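Long-range contact in cytochrome P450 (Novosphingobium aromaticivorans, PDB 3OFT), which is a bacterial cytochrome P450, a haem-thiolate protein of the mainly helical P450 fold that holds protoporphyrin IX with its iron in the core: residues A29-W41 with W49-W61. Numbering follows the deposited sequence.
With HEM (protoporphyrin IX containing Fe), chain D.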
ATOM      1  N   ALA A  29     -16.368   6.175   5.357  1.00 12.51           N
ATOM      2  CA  ALA A  29     -15.855   7.518   5.760  1.00 12.20           C
ATOM      3  C   ALA A  29     -15.394   8.381   4.569  1.00 12.27           C
ATOM      4  O   ALA A  29     -15.700   9.572   4.501  1.00 12.94           O
ATOM      5  CB  ALA A  29     -14.751   7.400   6.816  1.00 11.01           C
ATOM      6  N   TRP A  30     -14.645   7.780   3.647  1.00 11.67           N
ATOM      7  CA  TRP A  30     -14.203   8.442   2.425  1.00 10.75           C
ATOM      8  C   TRP A  30     -15.327   8.673   1.434  1.00 11.51           C
ATOM      9  O   TRP A  30     -15.408   9.735   0.804  1.00 11.28           O
ATOM     10  CB  TRP A  30     -13.100   7.595   1.787  1.00 10.06           C
ATOM     11  CG  TRP A  30     -11.783   7.977   2.350  1.00 10.84           C
ATOM     12  CD1 TRP A  30     -11.061   7.333   3.345  1.00 12.16           C
ATOM     13  CD2 TRP A  30     -11.052   9.146   2.006  1.00 11.61           C
ATOM     14  NE1 TRP A  30      -9.901   8.053   3.608  1.00 11.69           N
ATOM     15  CE2 TRP A  30      -9.872   9.161   2.797  1.00 13.55           C
ATOM     16  CE3 TRP A  30     -11.277  10.191   1.089  1.00 10.61           C
ATOM     17  CZ2 TRP A  30      -8.891  10.178   2.671  1.00 10.71           C
ATOM     18  CZ3 TRP A  30     -10.319  11.208   0.990  1.00 12.03           C
ATOM     19  CH2 TRP A  30      -9.145  11.187   1.765  1.00 12.35           C
ATOM     20  N   LYS A  31     -16.210   7.689   1.309  1.00 11.34           N
ATOM     21  CA  LYS A  31     -17.320   7.804   0.366  1.00 13.48           C
ATOM     22  C   LYS A  31     -18.329   8.922   0.663  1.00 14.17           C
ATOM     23  O   LYS A  31     -19.086   9.301  -0.234  1.00 14.04           O
ATOM     24  CB  LYS A  31     -18.050   6.454   0.184  1.00 13.71           C
ATOM     25  CG  LYS A  31     -17.255   5.514  -0.740  1.00 16.32           C
ATOM     26  CD  LYS A  31     -17.961   4.180  -0.981  1.00 19.76           C
ATOM     27  CE  LYS A  31     -19.167   4.343  -1.907  1.00 22.73           C
ATOM     28  NZ  LYS A  31     -19.388   3.122  -2.781  1.00 22.80           N
ATOM     29  N   THR A  32     -18.322   9.457   1.881  1.00 14.09           N
ATOM     30  CA  THR A  32     -19.129  10.648   2.194  1.00 15.03           C
ATOM     31  C   THR A  32     -18.830  11.780   1.204  1.00 15.47           C
ATOM     32  O   THR A  32     -19.727  12.590   0.885  1.00 13.97           O
ATOM     33  CB  THR A  32     -18.881  11.189   3.598  1.00 15.77           C
ATOM     34  OG1 THR A  32     -17.496  11.568   3.727  1.00 16.30           O
ATOM     35  CG2 THR A  32     -19.214  10.143   4.632  1.00 15.43           C
ATOM     36  N   LEU A  33     -17.595  11.820   0.692  1.00 13.58           N
ATOM     37  CA  LEU A  33     -17.201  12.879  -0.232  1.00 13.84           C
ATOM     38  C   LEU A  33     -17.848  12.781  -1.614  1.00 13.69           C
ATOM     39  O   LEU A  33     -17.850  13.748  -2.356  1.00 14.66           O
ATOM     40  CB  LEU A  33     -15.661  12.964  -0.391  1.00 13.98           C
ATOM     41  CG  LEU A  33     -14.835  13.465   0.799  1.00 14.09           C
ATOM     42  CD1 LEU A  33     -13.341  13.475   0.400  1.00 13.49           C
ATOM     43  CD2 LEU A  33     -15.281  14.874   1.205  1.00 14.56           C
ATOM     44  N   LEU A  34     -18.342  11.603  -1.987  1.00 14.05           N
ATOM     45  CA  LEU A  34     -19.031  11.458  -3.264  1.00 16.68           C
ATOM     46  C   LEU A  34     -20.347  12.269  -3.333  1.00 18.02           C
ATOM     47  O   LEU A  34     -20.889  12.524  -4.450  1.00 18.82           O
ATOM     48  CB  LEU A  34     -19.342   9.984  -3.494  1.00 16.17           C
ATOM     49  CG  LEU A  34     -18.348   9.124  -4.290  1.00 18.55           C
ATOM     50  CD1 LEU A  34     -17.027   9.698  -4.664  1.00 14.01           C
ATOM     51  CD2 LEU A  34     -18.311   7.592  -3.884  1.00 16.31           C
ATOM     52  N   ASP A  35     -20.841  12.670  -2.167  1.00 19.59           N
ATOM     53  CA  ASP A  35     -22.051  13.520  -2.081  1.00 22.06           C
ATOM     54  C   ASP A  35     -21.806  15.015  -2.323  1.00 22.00           C
ATOM     55  O   ASP A  35     -22.759  15.822  -2.323  1.00 22.88           O
ATOM     56  CB  ASP A  35     -22.754  13.342  -0.733  1.00 22.97           C
ATOM     57  CG  ASP A  35     -23.168  11.902  -0.467  1.00 29.79           C
ATOM     58  OD1 ASP A  35     -23.402  11.565   0.721  1.00 34.50           O
ATOM     59  OD2 ASP A  35     -23.228  11.103  -1.430  1.00 33.59           O
ATOM     60  N   GLY A  36     -20.547  15.399  -2.519  1.00 21.12           N
ATOM     61  CA  GLY A  36     -20.211  16.804  -2.759  1.00 19.12           C
ATOM     62  C   GLY A  36     -19.515  17.030  -4.070  1.00 18.44           C
ATOM     63  O   GLY A  36     -19.513  16.156  -4.921  1.00 18.69           O
ATOM     64  N   PRO A  37     -18.894  18.218  -4.251  1.00 17.92           N
ATOM     65  CA  PRO A  37     -18.112  18.535  -5.440  1.00 17.05           C
ATOM     66  C   PRO A  37     -16.964  17.509  -5.681  1.00 16.91           C
ATOM     67  O   PRO A  37     -16.461  16.910  -4.726  1.00 16.64           O
ATOM     68  CB  PRO A  37     -17.553  19.929  -5.127  1.00 17.47           C
ATOM     69  CG  PRO A  37     -18.473  20.500  -4.057  1.00 17.37           C
ATOM     70  CD  PRO A  37     -18.907  19.316  -3.266  1.00 17.59           C
ATOM     71  N   GLY A  38     -16.597  17.305  -6.938  1.00 15.87           N
ATOM     72  CA  GLY A  38     -15.586  16.314  -7.314  1.00 15.51           C
ATOM     73  C   GLY A  38     -14.158  16.729  -7.016  1.00 15.02           C
ATOM     74  O   GLY A  38     -13.231  15.934  -7.196  1.00 15.02           O
ATOM     75  N   LEU A  39     -13.978  17.980  -6.590  1.00 13.37           N
ATOM     76  CA  LEU A  39     -12.656  18.509  -6.179  1.00 13.40           C
ATOM     77  C   LEU A  39     -12.920  19.556  -5.121  1.00 13.26           C
ATOM     78  O   LEU A  39     -13.603  20.556  -5.409  1.00 15.07           O
ATOM     79  CB  LEU A  39     -11.899  19.092  -7.384  1.00 13.78           C
ATOM     80  CG  LEU A  39     -10.432  19.506  -7.310  1.00 14.97           C
ATOM     81  CD1 LEU A  39      -9.542  18.443  -6.659  1.00 13.19           C
ATOM     82  CD2 LEU A  39      -9.910  19.807  -8.740  1.00 15.81           C
ATOM     83  N   VAL A  40     -12.479  19.286  -3.889  1.00 12.65           N
ATOM     84  CA  VAL A  40     -12.777  20.134  -2.712  1.00 11.89           C
ATOM     85  C   VAL A  40     -11.467  20.655  -2.115  1.00 12.62           C
ATOM     86  O   VAL A  40     -10.390  20.075  -2.352  1.00 11.87           O
ATOM     87  CB  VAL A  40     -13.657  19.396  -1.623  1.00 11.65           C
ATOM     88  CG1 VAL A  40     -15.065  19.140  -2.147  1.00 12.41           C
ATOM     89  CG2 VAL A  40     -13.036  18.073  -1.142  1.00 10.71           C
ATOM     90  N   TRP A  41     -11.534  21.764  -1.385  1.00 12.25           N
ATOM     91  CA  TRP A  41     -10.357  22.322  -0.720  1.00 11.95           C
ATOM     92  C   TRP A  41     -10.569  22.132   0.747  1.00 12.23           C
ATOM     93  O   TRP A  41     -11.507  22.697   1.287  1.00 12.98           O
ATOM     94  CB  TRP A  41     -10.246  23.826  -0.981  1.00 12.64           C
ATOM     95  CG  TRP A  41      -9.143  24.500  -0.193  1.00 11.11           C
ATOM     96  CD1 TRP A  41      -9.264  25.169   0.997  1.00 14.91           C
ATOM     97  CD2 TRP A  41      -7.764  24.570  -0.561  1.00 13.76           C
ATOM     98  NE1 TRP A  41      -8.022  25.656   1.397  1.00 11.65           N
ATOM     99  CE2 TRP A  41      -7.093  25.308   0.450  1.00 13.99           C
ATOM    100  CE3 TRP A  41      -7.030  24.109  -1.667  1.00 12.24           C
ATOM    101  CZ2 TRP A  41      -5.728  25.580   0.396  1.00 14.25           C
ATOM    102  CZ3 TRP A  41      -5.662  24.388  -1.720  1.00 15.21           C
ATOM    103  CH2 TRP A  41      -5.034  25.126  -0.694  1.00 12.72           C
ATOM    104  N   TRP A  49      -6.084  20.538  -1.746  1.00  8.38           N
ATOM    105  CA  TRP A  49      -7.167  19.946  -2.491  1.00  9.41           C
ATOM    106  C   TRP A  49      -7.335  18.474  -2.166  1.00 10.38           C
ATOM    107  O   TRP A  49      -6.375  17.785  -1.788  1.00 11.15           O
ATOM    108  CB  TRP A  49      -6.960  20.078  -4.006  1.00  9.27           C
ATOM    109  CG  TRP A  49      -6.863  21.505  -4.554  1.00 10.24           C
ATOM    110  CD1 TRP A  49      -5.711  22.201  -4.843  1.00 11.52           C
ATOM    111  CD2 TRP A  49      -7.953  22.366  -4.902  1.00 11.55           C
ATOM    112  NE1 TRP A  49      -6.039  23.449  -5.342  1.00 10.16           N
ATOM    113  CE2 TRP A  49      -7.402  23.574  -5.375  1.00 12.16           C
ATOM    114  CE3 TRP A  49      -9.349  22.239  -4.838  1.00 13.11           C
ATOM    115  CZ2 TRP A  49      -8.203  24.635  -5.842  1.00 14.93           C
ATOM    116  CZ3 TRP A  49     -10.150  23.311  -5.273  1.00 14.64           C
ATOM    117  CH2 TRP A  49      -9.564  24.497  -5.758  1.00 12.46           C
ATOM    118  N   ILE A  50      -8.560  17.995  -2.325  1.00  9.19           N
ATOM    119  CA  ILE A  50      -8.837  16.558  -2.268  1.00 10.94           C
ATOM    120  C   ILE A  50      -9.653  16.178  -3.515  1.00 11.29           C
ATOM    121  O   ILE A  50     -10.723  16.787  -3.793  1.00 11.53           O
ATOM    122  CB  ILE A  50      -9.636  16.112  -1.009  1.00 10.73           C
ATOM    123  CG1 ILE A  50      -8.910  16.436   0.301  1.00 10.46           C
ATOM    124  CG2 ILE A  50      -9.962  14.614  -1.124  1.00 11.34           C
ATOM    125  CD1 ILE A  50      -9.789  16.330   1.613  1.00  8.87           C
ATOM    126  N   ALA A  51      -9.176  15.193  -4.275  1.00 10.96           N
ATOM    127  CA  ALA A  51      -9.946  14.731  -5.429  1.00 11.30           C
ATOM    128  C   ALA A  51     -11.060  13.830  -4.881  1.00 12.67           C
ATOM    129  O   ALA A  51     -10.773  12.922  -4.123  1.00 13.38           O
ATOM    130  CB  ALA A  51      -9.070  13.995  -6.396  1.00 11.77           C
ATOM    131  N   ALA A  52     -12.317  14.102  -5.253  1.00 13.67           N
ATOM    132  CA  ALA A  52     -13.465  13.539  -4.558  1.00 14.31           C
ATOM    133  C   ALA A  52     -14.480  12.899  -5.499  1.00 14.54           C
ATOM    134  O   ALA A  52     -15.637  12.714  -5.142  1.00 16.93           O
ATOM    135  CB  ALA A  52     -14.127  14.613  -3.671  1.00 14.08           C
ATOM    136  N   ARG A  53     -14.041  12.583  -6.703  1.00 14.69           N
ATOM    137  CA  ARG A  53     -14.877  11.829  -7.652  1.00 14.09           C
ATOM    138  C   ARG A  53     -13.948  11.023  -8.508  1.00 12.65           C
ATOM    139  O   ARG A  53     -12.820  11.461  -8.824  1.00 10.95           O
ATOM    140  CB  ARG A  53     -15.681  12.784  -8.543  1.00 13.96           C
ATOM    141  CG  ARG A  53     -16.775  12.097  -9.404  1.00 18.73           C
ATOM    142  CD  ARG A  53     -16.851  12.822 -10.758  1.00 25.24           C
ATOM    143  NE  ARG A  53     -17.212  14.183 -10.496  1.00 25.30           N
ATOM    144  CZ  ARG A  53     -16.832  15.259 -11.163  1.00 23.85           C
ATOM    145  NH1 ARG A  53     -16.041  15.220 -12.224  1.00 26.29           N
ATOM    146  NH2 ARG A  53     -17.279  16.401 -10.728  1.00 24.85           N
ATOM    147  N   GLY A  54     -14.427   9.849  -8.922  1.00 11.86           N
ATOM    148  CA  GLY A  54     -13.586   8.890  -9.617  1.00 12.72           C
ATOM    149  C   GLY A  54     -12.805   9.431 -10.785  1.00 13.32           C
ATOM    150  O   GLY A  54     -11.619   9.170 -10.897  1.00 12.05           O
ATOM    151  N   ASP A  55     -13.467  10.138 -11.694  1.00 13.23           N
ATOM    152  CA  ASP A  55     -12.774  10.587 -12.907  1.00 14.71           C
ATOM    153  C   ASP A  55     -11.678  11.617 -12.610  1.00 13.57           C
ATOM    154  O   ASP A  55     -10.661  11.640 -13.294  1.00 15.26           O
ATOM    155  CB  ASP A  55     -13.738  11.173 -13.951  1.00 15.81           C
ATOM    156  CG  ASP A  55     -14.547  12.328 -13.414  1.00 20.10           C
ATOM    157  OD1 ASP A  55     -15.246  12.133 -12.411  1.00 26.88           O
ATOM    158  OD2 ASP A  55     -14.511  13.440 -13.986  1.00 27.45           O
ATOM    159  N   VAL A  56     -11.883  12.431 -11.572  1.00 12.49           N
ATOM    160  CA  VAL A  56     -10.908  13.437 -11.143  1.00 11.06           C
ATOM    161  C   VAL A  56      -9.700  12.755 -10.504  1.00 10.23           C
ATOM    162  O   VAL A  56      -8.569  13.055 -10.852  1.00 10.13           O
ATOM    163  CB  VAL A  56     -11.563  14.480 -10.176  1.00 11.41           C
ATOM    164  CG1 VAL A  56     -10.533  15.526  -9.739  1.00 11.92           C
ATOM    165  CG2 VAL A  56     -12.747  15.175 -10.899  1.00 12.16           C
ATOM    166  N   VAL A  57      -9.951  11.796  -9.602  1.00 10.01           N
ATOM    167  CA  VAL A  57      -8.867  11.005  -8.955  1.00  9.25           C
ATOM    168  C   VAL A  57      -8.029  10.401 -10.022  1.00  8.87           C
ATOM    169  O   VAL A  57      -6.781  10.551 -10.038  1.00  9.11           O
ATOM    170  CB  VAL A  57      -9.413   9.836  -8.080  1.00  9.53           C
ATOM    171  CG1 VAL A  57      -8.237   8.933  -7.532  1.00 11.12           C
ATOM    172  CG2 VAL A  57     -10.192  10.386  -6.907  1.00 10.36           C
ATOM    173  N   ARG A  58      -8.702   9.712 -10.953  1.00  9.93           N
ATOM    174  CA  ARG A  58      -7.974   8.997 -12.004  1.00  9.92           C
ATOM    175  C   ARG A  58      -7.143   9.937 -12.936  1.00 10.48           C
ATOM    176  O   ARG A  58      -5.975   9.631 -13.295  1.00 10.70           O
ATOM    177  CB  ARG A  58      -8.948   8.120 -12.805  1.00 10.24           C
ATOM    178  CG  ARG A  58      -8.299   7.308 -13.860  1.00 11.84           C
ATOM    179  CD  ARG A  58      -7.565   6.128 -13.270  1.00 10.70           C
ATOM    180  NE  ARG A  58      -7.138   5.218 -14.346  1.00 12.22           N
ATOM    181  CZ  ARG A  58      -6.781   3.948 -14.164  1.00 10.92           C
ATOM    182  NH1 ARG A  58      -6.794   3.433 -12.951  1.00  8.91           N
ATOM    183  NH2 ARG A  58      -6.387   3.211 -15.194  1.00 12.74           N
ATOM    184  N   GLU A  59      -7.721  11.061 -13.334  1.00 11.67           N
ATOM    185  CA  GLU A  59      -7.043  11.997 -14.234  1.00 11.93           C
ATOM    186  C   GLU A  59      -5.843  12.684 -13.573  1.00 11.61           C
ATOM    187  O   GLU A  59      -4.765  12.800 -14.161  1.00 12.52           O
ATOM    188  CB  GLU A  59      -8.009  13.024 -14.846  1.00 14.45           C
ATOM    189  CG  GLU A  59      -8.421  14.183 -13.929  1.00 21.91           C
ATOM    190  CD  GLU A  59      -9.175  15.302 -14.648  1.00 30.25           C
ATOM    191  OE1 GLU A  59      -9.758  16.153 -13.936  1.00 33.61           O
ATOM    192  OE2 GLU A  59      -9.189  15.320 -15.902  1.00 33.84           O
ATOM    193  N   LEU A  60      -6.016  13.153 -12.351  1.00  9.17           N
ATOM    194  CA  LEU A  60      -4.912  13.883 -11.696  1.00 10.22           C
ATOM    195  C   LEU A  60      -3.749  12.971 -11.292  1.00  9.30           C
ATOM    196  O   LEU A  60      -2.583  13.369 -11.346  1.00 10.21           O
ATOM    197  CB  LEU A  60      -5.480  14.534 -10.449  1.00  9.15           C
ATOM    198  CG  LEU A  60      -6.037  15.959 -10.512  1.00 13.31           C
ATOM    199  CD1 LEU A  60      -6.234  16.642 -11.876  1.00 16.09           C
ATOM    200  CD2 LEU A  60      -7.043  16.319  -9.330  1.00  7.95           C
ATOM    201  N   TRP A  61      -4.060  11.728 -10.919  1.00  9.39           N
ATOM    202  CA  TRP A  61      -3.031  10.767 -10.499  1.00  8.14           C
ATOM    203  C   TRP A  61      -2.104  10.460 -11.667  1.00  9.12           C
ATOM    204  O   TRP A  61      -0.895  10.246 -11.490  1.00  9.76           O
ATOM    205  CB  TRP A  61      -3.705   9.481 -10.021  1.00  7.28           C
ATOM    206  CG  TRP A  61      -2.878   8.611  -9.089  1.00  6.53           C
ATOM    207  CD1 TRP A  61      -1.588   8.195  -9.243  1.00  9.58           C
ATOM    208  CD2 TRP A  61      -3.357   8.012  -7.893  1.00  7.46           C
ATOM    209  NE1 TRP A  61      -1.223   7.370  -8.168  1.00  7.69           N
ATOM    210  CE2 TRP A  61      -2.302   7.250  -7.339  1.00  9.18           C
ATOM    211  CE3 TRP A  61      -4.582   8.049  -7.227  1.00  7.87           C
ATOM    212  CZ2 TRP A  61      -2.436   6.535  -6.131  1.00  9.17           C
ATOM    213  CZ3 TRP A  61      -4.725   7.328  -6.027  1.00  9.80           C
ATOM    214  CH2 TRP A  61      -3.649   6.582  -5.500  1.00  8.65           C
TER
HETATM  215  CHA HEM D 417       4.078   2.701  -5.699  1.00  2.48           C
HETATM  216  CHB HEM D 417       0.178   0.658  -3.621  1.00  5.96           C
HETATM  217  CHC HEM D 417       2.836  -3.211  -2.499  1.00  5.36           C
HETATM  218  CHD HEM D 417       6.830  -0.772  -3.596  1.00  8.21           C
HETATM  219  C1A HEM D 417       2.785   2.433  -5.290  1.00  5.58           C
HETATM  220  C2A HEM D 417       1.646   3.272  -5.577  1.00  5.46           C
HETATM  221  C3A HEM D 417       0.563   2.739  -5.023  1.00  4.72           C
HETATM  222  C4A HEM D 417       0.983   1.529  -4.314  1.00  6.21           C
HETATM  223  CMA HEM D 417      -0.852   3.369  -5.071  1.00  5.72           C
HETATM  224  CAA HEM D 417       1.671   4.565  -6.444  1.00  6.43           C
HETATM  225  CBA HEM D 417       2.129   5.705  -5.562  1.00  6.68           C
HETATM  226  CGA HEM D 417       2.086   7.044  -6.283  1.00  6.78           C
HETATM  227  O1A HEM D 417       2.574   8.055  -5.688  1.00  7.91           O
HETATM  228  O2A HEM D 417       1.580   7.173  -7.442  1.00  8.19           O
HETATM  229  C1B HEM D 417       0.541  -0.591  -3.137  1.00  5.61           C
HETATM  230  C2B HEM D 417      -0.347  -1.568  -2.561  1.00  4.66           C
HETATM  231  C3B HEM D 417       0.413  -2.639  -2.258  1.00  5.25           C
HETATM  232  C4B HEM D 417       1.782  -2.349  -2.638  1.00  5.27           C
HETATM  233  CMB HEM D 417      -1.860  -1.357  -2.371  1.00  3.95           C
HETATM  234  CAB HEM D 417       0.067  -3.978  -1.599  1.00  8.63           C
HETATM  235  CBB HEM D 417      -1.162  -4.282  -1.143  1.00 14.94           C
HETATM  236  C1C HEM D 417       4.162  -2.948  -2.680  1.00  7.61           C
HETATM  237  C2C HEM D 417       5.274  -3.871  -2.495  1.00  8.68           C
HETATM  238  C3C HEM D 417       6.394  -3.149  -2.781  1.00 12.06           C
HETATM  239  C4C HEM D 417       6.008  -1.833  -3.236  1.00  7.84           C
HETATM  240  CMC HEM D 417       5.140  -5.350  -2.009  1.00 10.19           C
HETATM  241  CAC HEM D 417       7.885  -3.566  -2.798  1.00 14.60           C
HETATM  242  CBC HEM D 417       8.380  -4.490  -1.982  1.00 21.62           C
HETATM  243  C1D HEM D 417       6.470   0.343  -4.279  1.00  6.67           C
HETATM  244  C2D HEM D 417       7.418   1.298  -4.835  1.00  7.59           C
HETATM  245  C3D HEM D 417       6.555   2.342  -5.520  1.00  4.94           C
HETATM  246  C4D HEM D 417       5.185   1.974  -5.291  1.00  5.27           C
HETATM  247  CMD HEM D 417       8.985   1.221  -4.794  1.00  5.24           C
HETATM  248  CAD HEM D 417       7.119   3.573  -6.285  1.00  6.71           C
HETATM  249  CBD HEM D 417       6.993   3.233  -7.780  1.00  5.13           C
HETATM  250  CGD HEM D 417       7.367   4.515  -8.531  1.00  9.47           C
HETATM  251  O1D HEM D 417       7.384   5.623  -7.956  1.00  7.95           O
HETATM  252  O2D HEM D 417       7.605   4.466  -9.743  1.00 11.02           O
HETATM  253  NA  HEM D 417       2.338   1.353  -4.526  1.00  6.44           N
HETATM  254  NB  HEM D 417       1.807  -1.134  -3.203  1.00  5.60           N
HETATM  255  NC  HEM D 417       4.645  -1.746  -3.172  1.00  7.35           N
HETATM  256  ND  HEM D 417       5.178   0.784  -4.545  1.00  4.72           N
HETATM  257 FE   HEM D 417       3.485  -0.219  -3.929  1.00  8.33          FE
HETATM  258  O   HOH W   1     -17.795  14.018  -5.906  1.00 17.47           O
HETATM  259  O   HOH W   2     -19.106  15.588  -7.911  1.00 34.74           O
HETATM  260  O   HOH W   3       3.839   0.853  -1.822  1.00 12.50           O
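Strands 39-41 and 49-51 run antiparallel, their axes 4.6 Å apart at closest approach, with Val40 and Ile50 as the hydrogen-bonded pair: Ile50 N reaches Val40 O at 2.8 Å, and Val40 N returns a bond to Ile50 O. Ala52 N adds a third bond, to Gly38 O. On one side of the sheet, Trp41 and Trp49 form a T-shaped pair with planes at 82°. With Trp41 CG anti to the backbone N (chi1 173°), the CE3-CZ3 edge is carried over one face of the Trp49 indole, whose NE1 is hydrogen-bonded to Asp302. Leu39 CG packs 3.8 Å from Trp49 CE3, while Leu39 CD1 reaches Leu60 CD2 on helix 54-62. The other side carries Val40 and Ile50; Ile50 CG2 lies 4.0 Å from Trp30 CZ3, at the edge of that indole, and also meets Leu33 CD1. Just before strand 39-41 and just after strand 49-51, a water donates to both Gly36 O and Ala52 O, bridging the segments. This is a beta hairpin within the mixed sheet of the P450 fold, followed by a helix whose Trp61 NE1 bonds haem O2A at 2.9 Å.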